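Local coordinates for protein carboxynorspermidine decarboxylase (PDB 3N29) that probably decarboxylates carboxynorspermidine to norspermidine, using pyridoxal-5'-phosphate as cofactor, at residues Gly275-Ile288 against Leu364-His377. Numbering follows the deposited sequence.
Sequences GWQTGNLVASVVDI and LKIGDKIVFLDQIH
Leu-281 and Ala-283 pair with Phe-372 and Ile-370 as antiparallel hydrogen-bonded pairs, the short strand axes running at 149°. Backbone bonds continue beyond the last bridge: Val-285 N donates to Asp-368 O. Gly-367 N, within the type II turn from Lys-365 to Asp-368, donates to Val-285 O. At the other end Gln-375 N donates to Gly-279 O. Asn-280 lies alongside Leu-373, and its OD1 takes Asp-374 N at 3.1 Å, in the carbonyl plane. The two oxygens of the Asp-374 carboxylate have different partners. OD1 accepts Gln-277 N at 2.8 Å from above the carboxylate plane, and water 1 links OD1 to Gly-275 O and Ile-376 N. OD2 lies over one face of the Trp-276 ring, 3.5 Å from Trp-276 CZ3; chi1 of -170° turns the carboxylate back toward it, and the ring and carboxylate planes are 81° apart. Packing is tight where Ile-376 CG1 meets Gly-279 CA at 3.4 Å. Farther along, Val-285 CG2 touches Ile-370 CG1 at 3.7 Å, and water 3 joins Ser-284 OG, Gly-367 O and Lys-369 NZ; Ser-284 OG is also hydrogen-bonded to Thr-44 OG1. The pair belongs to the mixed sheet of the C-terminal sheet domain of pyridoxal-dependent decarboxylases, beside the closed eight-stranded parallel barrel. Strand 279-290 also pairs with strands 46-50 and 294-298, while Ile-370 and Phe-372 pack on Leu-298 and reach strand 354-360.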
loop_
_atom_site.group_PDB
_atom_site.type_symbol
_atom_site.label_atom_id
_atom_site.label_comp_id
_atom_site.label_asym_id
_atom_site.label_seq_id
_atom_site.Cartn_x
_atom_site.Cartn_y
_atom_site.Cartn_z
ATOM N N GLY A 275 -7.131 -0.377 18.711
ATOM C CA GLY A 275 -7.949 -0.899 17.642
ATOM C C GLY A 275 -8.178 -2.390 17.601
ATOM O O GLY A 275 -8.907 -2.857 16.796
ATOM N N TRP A 276 -7.568 -3.112 18.512
ATOM C CA TRP A 276 -7.539 -4.545 18.498
ATOM C C TRP A 276 -8.931 -5.130 18.632
ATOM O O TRP A 276 -9.592 -4.936 19.613
ATOM C CB TRP A 276 -6.625 -5.070 19.636
ATOM C CG TRP A 276 -6.590 -6.535 19.765
ATOM C CD1 TRP A 276 -7.253 -7.283 20.664
ATOM C CD2 TRP A 276 -5.883 -7.446 18.947
ATOM N NE1 TRP A 276 -7.020 -8.589 20.462
ATOM C CE2 TRP A 276 -6.166 -8.718 19.411
ATOM C CE3 TRP A 276 -5.046 -7.307 17.848
ATOM C CZ2 TRP A 276 -5.642 -9.842 18.821
ATOM C CZ3 TRP A 276 -4.525 -8.413 17.279
ATOM C CH2 TRP A 276 -4.818 -9.666 17.766
ATOM N N GLN A 277 -9.313 -5.889 17.624
ATOM C CA GLN A 277 -10.592 -6.545 17.569
ATOM C C GLN A 277 -11.769 -5.573 17.780
ATOM O O GLN A 277 -12.710 -5.897 18.423
ATOM C CB GLN A 277 -10.645 -7.741 18.511
ATOM C CG GLN A 277 -9.617 -8.747 18.182
ATOM C CD GLN A 277 -9.672 -10.019 18.957
ATOM O OE1 GLN A 277 -10.286 -10.112 19.981
ATOM N NE2 GLN A 277 -8.985 -11.005 18.461
ATOM N N THR A 278 -11.664 -4.383 17.242
ATOM C CA THR A 278 -12.759 -3.436 17.267
ATOM C C THR A 278 -13.668 -3.455 16.041
ATOM O O THR A 278 -14.652 -2.827 16.035
ATOM C CB THR A 278 -12.263 -1.998 17.488
ATOM O OG1 THR A 278 -11.444 -1.584 16.413
ATOM C CG2 THR A 278 -11.499 -1.905 18.743
ATOM N N GLY A 279 -13.283 -4.118 14.974
ATOM C CA GLY A 279 -14.079 -4.064 13.768
ATOM C C GLY A 279 -13.665 -4.963 12.631
ATOM O O GLY A 279 -12.619 -5.518 12.663
ATOM N N ASN A 280 -14.488 -5.018 11.604
ATOM C CA ASN A 280 -14.286 -5.896 10.479
ATOM C C ASN A 280 -14.391 -5.242 9.133
ATOM O O ASN A 280 -14.916 -4.209 9.037
ATOM C CB ASN A 280 -15.262 -7.064 10.567
ATOM C CG ASN A 280 -15.304 -7.672 11.943
ATOM O OD1 ASN A 280 -14.305 -7.892 12.533
ATOM N ND2 ASN A 280 -16.472 -7.940 12.428
ATOM N N LEU A 281 -13.846 -5.873 8.106
ATOM C CA LEU A 281 -14.066 -5.452 6.810
ATOM C C LEU A 281 -15.091 -6.365 6.138
ATOM O O LEU A 281 -14.876 -7.599 6.053
ATOM C CB LEU A 281 -12.741 -5.442 6.053
ATOM C CG LEU A 281 -12.736 -5.296 4.535
ATOM C CD1 LEU A 281 -13.315 -3.987 4.119
ATOM C CD2 LEU A 281 -11.289 -5.536 3.926
ATOM N N VAL A 282 -16.201 -5.780 5.636
ATOM C CA VAL A 282 -17.319 -6.501 5.115
ATOM C C VAL A 282 -17.361 -6.370 3.624
ATOM O O VAL A 282 -17.273 -5.246 3.111
ATOM C CB VAL A 282 -18.659 -5.989 5.729
ATOM C CG1 VAL A 282 -19.798 -6.869 5.133
ATOM C CG2 VAL A 282 -18.551 -6.072 7.253
ATOM N N ALA A 283 -17.448 -7.473 2.905
ATOM C CA ALA A 283 -17.384 -7.459 1.446
ATOM C C ALA A 283 -18.490 -8.347 0.972
ATOM O O ALA A 283 -19.063 -9.123 1.773
ATOM C CB ALA A 283 -16.003 -8.023 1.011
ATOM N N SER A 284 -18.846 -8.252 -0.288
ATOM C CA SER A 284 -19.804 -9.154 -0.866
ATOM C C SER A 284 -19.153 -10.100 -1.878
ATOM O O SER A 284 -18.225 -9.693 -2.587
ATOM C CB SER A 284 -20.882 -8.315 -1.644
ATOM O OG SER A 284 -21.644 -7.510 -0.700
ATOM N N VAL A 285 -19.705 -11.297 -1.970
ATOM C CA VAL A 285 -19.523 -12.187 -3.129
ATOM C C VAL A 285 -20.166 -11.626 -4.381
ATOM O O VAL A 285 -21.369 -11.592 -4.486
ATOM C CB VAL A 285 -19.995 -13.630 -2.806
ATOM C CG1 VAL A 285 -19.679 -14.596 -3.985
ATOM C CG2 VAL A 285 -19.426 -14.115 -1.389
ATOM N N VAL A 286 -19.357 -11.234 -5.360
ATOM C CA VAL A 286 -19.809 -10.760 -6.610
ATOM C C VAL A 286 -19.967 -11.866 -7.642
ATOM O O VAL A 286 -20.872 -11.843 -8.458
ATOM C CB VAL A 286 -18.883 -9.666 -7.151
ATOM C CG1 VAL A 286 -19.388 -9.109 -8.523
ATOM C CG2 VAL A 286 -18.773 -8.530 -6.053
ATOM N N ASP A 287 -19.072 -12.827 -7.621
ATOM C CA ASP A 287 -19.141 -13.962 -8.543
ATOM C C ASP A 287 -18.531 -15.186 -7.900
ATOM O O ASP A 287 -17.743 -15.057 -7.019
ATOM C CB ASP A 287 -18.416 -13.638 -9.845
ATOM C CG ASP A 287 -18.880 -14.512 -11.068
ATOM O OD1 ASP A 287 -19.926 -15.165 -11.009
ATOM O OD2 ASP A 287 -18.154 -14.508 -12.043
ATOM N N ILE A 288 -18.936 -16.355 -8.349
ATOM C CA ILE A 288 -18.363 -17.601 -7.929
ATOM C C ILE A 288 -18.010 -18.424 -9.180
ATOM O O ILE A 288 -18.817 -18.643 -10.024
ATOM C CB ILE A 288 -19.305 -18.376 -7.034
ATOM C CG1 ILE A 288 -19.629 -17.599 -5.771
ATOM C CG2 ILE A 288 -18.715 -19.655 -6.658
ATOM C CD1 ILE A 288 -20.464 -18.323 -4.885
ATOM N N LEU A 364 -21.689 -20.861 -0.377
ATOM C CA LEU A 364 -21.821 -19.442 -0.622
ATOM C C LEU A 364 -22.706 -19.173 -1.816
ATOM O O LEU A 364 -22.818 -19.991 -2.741
ATOM C CB LEU A 364 -20.426 -18.825 -0.860
ATOM C CG LEU A 364 -19.462 -18.839 0.318
ATOM C CD1 LEU A 364 -18.063 -18.266 -0.109
ATOM C CD2 LEU A 364 -20.211 -18.083 1.455
ATOM N N LYS A 365 -23.321 -17.992 -1.818
ATOM C CA LYS A 365 -24.067 -17.554 -2.966
ATOM C C LYS A 365 -23.643 -16.134 -3.314
ATOM O O LYS A 365 -23.266 -15.355 -2.433
ATOM C CB LYS A 365 -25.565 -17.513 -2.659
ATOM C CG LYS A 365 -26.153 -18.820 -2.160
ATOM C CD LYS A 365 -27.640 -18.696 -1.928
ATOM C CE LYS A 365 -28.093 -19.568 -0.750
ATOM N NZ LYS A 365 -27.953 -18.891 0.583
ATOM N N ILE A 366 -23.820 -15.790 -4.585
ATOM C CA ILE A 366 -23.630 -14.423 -5.005
ATOM C C ILE A 366 -24.507 -13.517 -4.137
ATOM O O ILE A 366 -25.678 -13.791 -3.936
ATOM C CB ILE A 366 -23.922 -14.230 -6.507
ATOM C CG1 ILE A 366 -22.812 -14.972 -7.306
ATOM C CG2 ILE A 366 -24.044 -12.741 -6.811
ATOM C CD1 ILE A 366 -23.002 -15.125 -8.847
ATOM N N GLY A 367 -23.914 -12.487 -3.580
ATOM C CA GLY A 367 -24.620 -11.542 -2.760
ATOM C C GLY A 367 -24.366 -11.773 -1.285
ATOM O O GLY A 367 -24.575 -10.865 -0.468
ATOM N N ASP A 368 -23.915 -12.966 -0.924
ATOM C CA ASP A 368 -23.515 -13.190 0.456
ATOM C C ASP A 368 -22.425 -12.215 0.953
ATOM O O ASP A 368 -21.580 -11.728 0.196
ATOM C CB ASP A 368 -23.037 -14.608 0.687
ATOM C CG ASP A 368 -24.135 -15.637 0.655
ATOM O OD1 ASP A 368 -25.322 -15.276 0.578
ATOM O OD2 ASP A 368 -23.769 -16.839 0.616
ATOM N N LYS A 369 -22.463 -11.922 2.251
ATOM C CA LYS A 369 -21.500 -11.012 2.849
ATOM C C LYS A 369 -20.406 -11.898 3.492
ATOM O O LYS A 369 -20.733 -12.867 4.254
ATOM C CB LYS A 369 -22.153 -10.171 3.915
ATOM C CG LYS A 369 -23.345 -9.334 3.452
ATOM C CD LYS A 369 -22.883 -8.078 2.805
ATOM C CE LYS A 369 -23.900 -6.998 2.857
ATOM N NZ LYS A 369 -25.120 -7.361 2.094
ATOM N N ILE A 370 -19.149 -11.551 3.213
ATOM C CA ILE A 370 -17.933 -12.149 3.830
ATOM C C ILE A 370 -17.341 -11.115 4.789
ATOM O O ILE A 370 -17.123 -9.915 4.422
ATOM C CB ILE A 370 -16.916 -12.475 2.817
ATOM C CG1 ILE A 370 -17.518 -13.392 1.724
ATOM C CG2 ILE A 370 -15.632 -12.970 3.470
ATOM C CD1 ILE A 370 -17.735 -14.865 2.267
ATOM N N VAL A 371 -17.170 -11.516 6.040
ATOM C CA VAL A 371 -16.744 -10.609 7.102
ATOM C C VAL A 371 -15.305 -10.988 7.507
ATOM O O VAL A 371 -15.045 -12.052 8.132
ATOM C CB VAL A 371 -17.726 -10.673 8.302
ATOM C CG1 VAL A 371 -17.283 -9.745 9.476
ATOM C CG2 VAL A 371 -19.142 -10.360 7.810
ATOM N N PHE A 372 -14.354 -10.167 7.103
ATOM C CA PHE A 372 -12.946 -10.319 7.481
ATOM C C PHE A 372 -12.749 -9.692 8.881
ATOM O O PHE A 372 -12.965 -8.465 9.116
ATOM C CB PHE A 372 -12.018 -9.671 6.447
ATOM C CG PHE A 372 -12.009 -10.377 5.124
ATOM C CD1 PHE A 372 -11.327 -11.555 4.978
ATOM C CD2 PHE A 372 -12.736 -9.896 4.085
ATOM C CE1 PHE A 372 -11.364 -12.236 3.703
ATOM C CE2 PHE A 372 -12.827 -10.563 2.854
ATOM C CZ PHE A 372 -12.117 -11.727 2.676
ATOM N N LEU A 373 -12.289 -10.536 9.788
ATOM C CA LEU A 373 -12.249 -10.173 11.229
ATOM C C LEU A 373 -11.031 -9.299 11.552
ATOM O O LEU A 373 -9.916 -9.562 11.045
ATOM C CB LEU A 373 -12.228 -11.458 12.096
ATOM C CG LEU A 373 -13.500 -12.309 11.973
ATOM C CD1 LEU A 373 -13.348 -13.598 12.882
ATOM C CD2 LEU A 373 -14.763 -11.533 12.401
ATOM N N ASP A 374 -11.228 -8.298 12.418
ATOM C CA ASP A 374 -10.127 -7.521 13.009
ATOM C C ASP A 374 -9.352 -6.765 11.990
ATOM O O ASP A 374 -8.129 -6.969 11.802
ATOM C CB ASP A 374 -9.201 -8.409 13.836
ATOM C CG ASP A 374 -8.207 -7.609 14.658
ATOM O OD1 ASP A 374 -8.530 -6.421 14.992
ATOM O OD2 ASP A 374 -7.131 -8.199 15.017
ATOM N N GLN A 375 -10.049 -5.876 11.307
ATOM C CA GLN A 375 -9.502 -5.135 10.208
ATOM C C GLN A 375 -9.564 -3.604 10.339
ATOM O O GLN A 375 -9.617 -2.906 9.317
ATOM C CB GLN A 375 -10.148 -5.594 8.902
ATOM C CG GLN A 375 -9.872 -7.079 8.525
ATOM C CD GLN A 375 -8.456 -7.374 8.282
ATOM O OE1 GLN A 375 -7.964 -8.479 8.580
ATOM N NE2 GLN A 375 -7.750 -6.396 7.867
ATOM N N ILE A 376 -9.515 -3.085 11.539
ATOM C CA ILE A 376 -9.522 -1.647 11.715
ATOM C C ILE A 376 -8.127 -1.080 11.946
ATOM O O ILE A 376 -7.902 0.065 11.609
ATOM C CB ILE A 376 -10.517 -1.132 12.839
ATOM C CG1 ILE A 376 -11.880 -1.773 12.648
ATOM C CG2 ILE A 376 -10.603 0.395 12.764
ATOM C CD1 ILE A 376 -12.652 -1.378 11.349
ATOM N N HIS A 377 -7.193 -1.862 12.507
ATOM C CA HIS A 377 -5.820 -1.335 12.822
ATOM C C HIS A 377 -4.862 -1.770 11.722
ATOM O O HIS A 377 -5.050 -2.856 11.168
ATOM C CB HIS A 377 -5.374 -1.830 14.199
ATOM C CG HIS A 377 -5.183 -3.322 14.297
ATOM N ND1 HIS A 377 -6.171 -4.192 14.690
ATOM C CD2 HIS A 377 -4.077 -4.084 14.092
ATOM C CE1 HIS A 377 -5.688 -5.427 14.716
ATOM N NE2 HIS A 377 -4.429 -5.386 14.309
HETATM O O HOH W 1 -9.753 -4.175 14.326
HETATM O O HOH W 2 -7.488 -10.893 15.914
HETATM O O HOH W 3 -24.380 -8.307 -0.370
#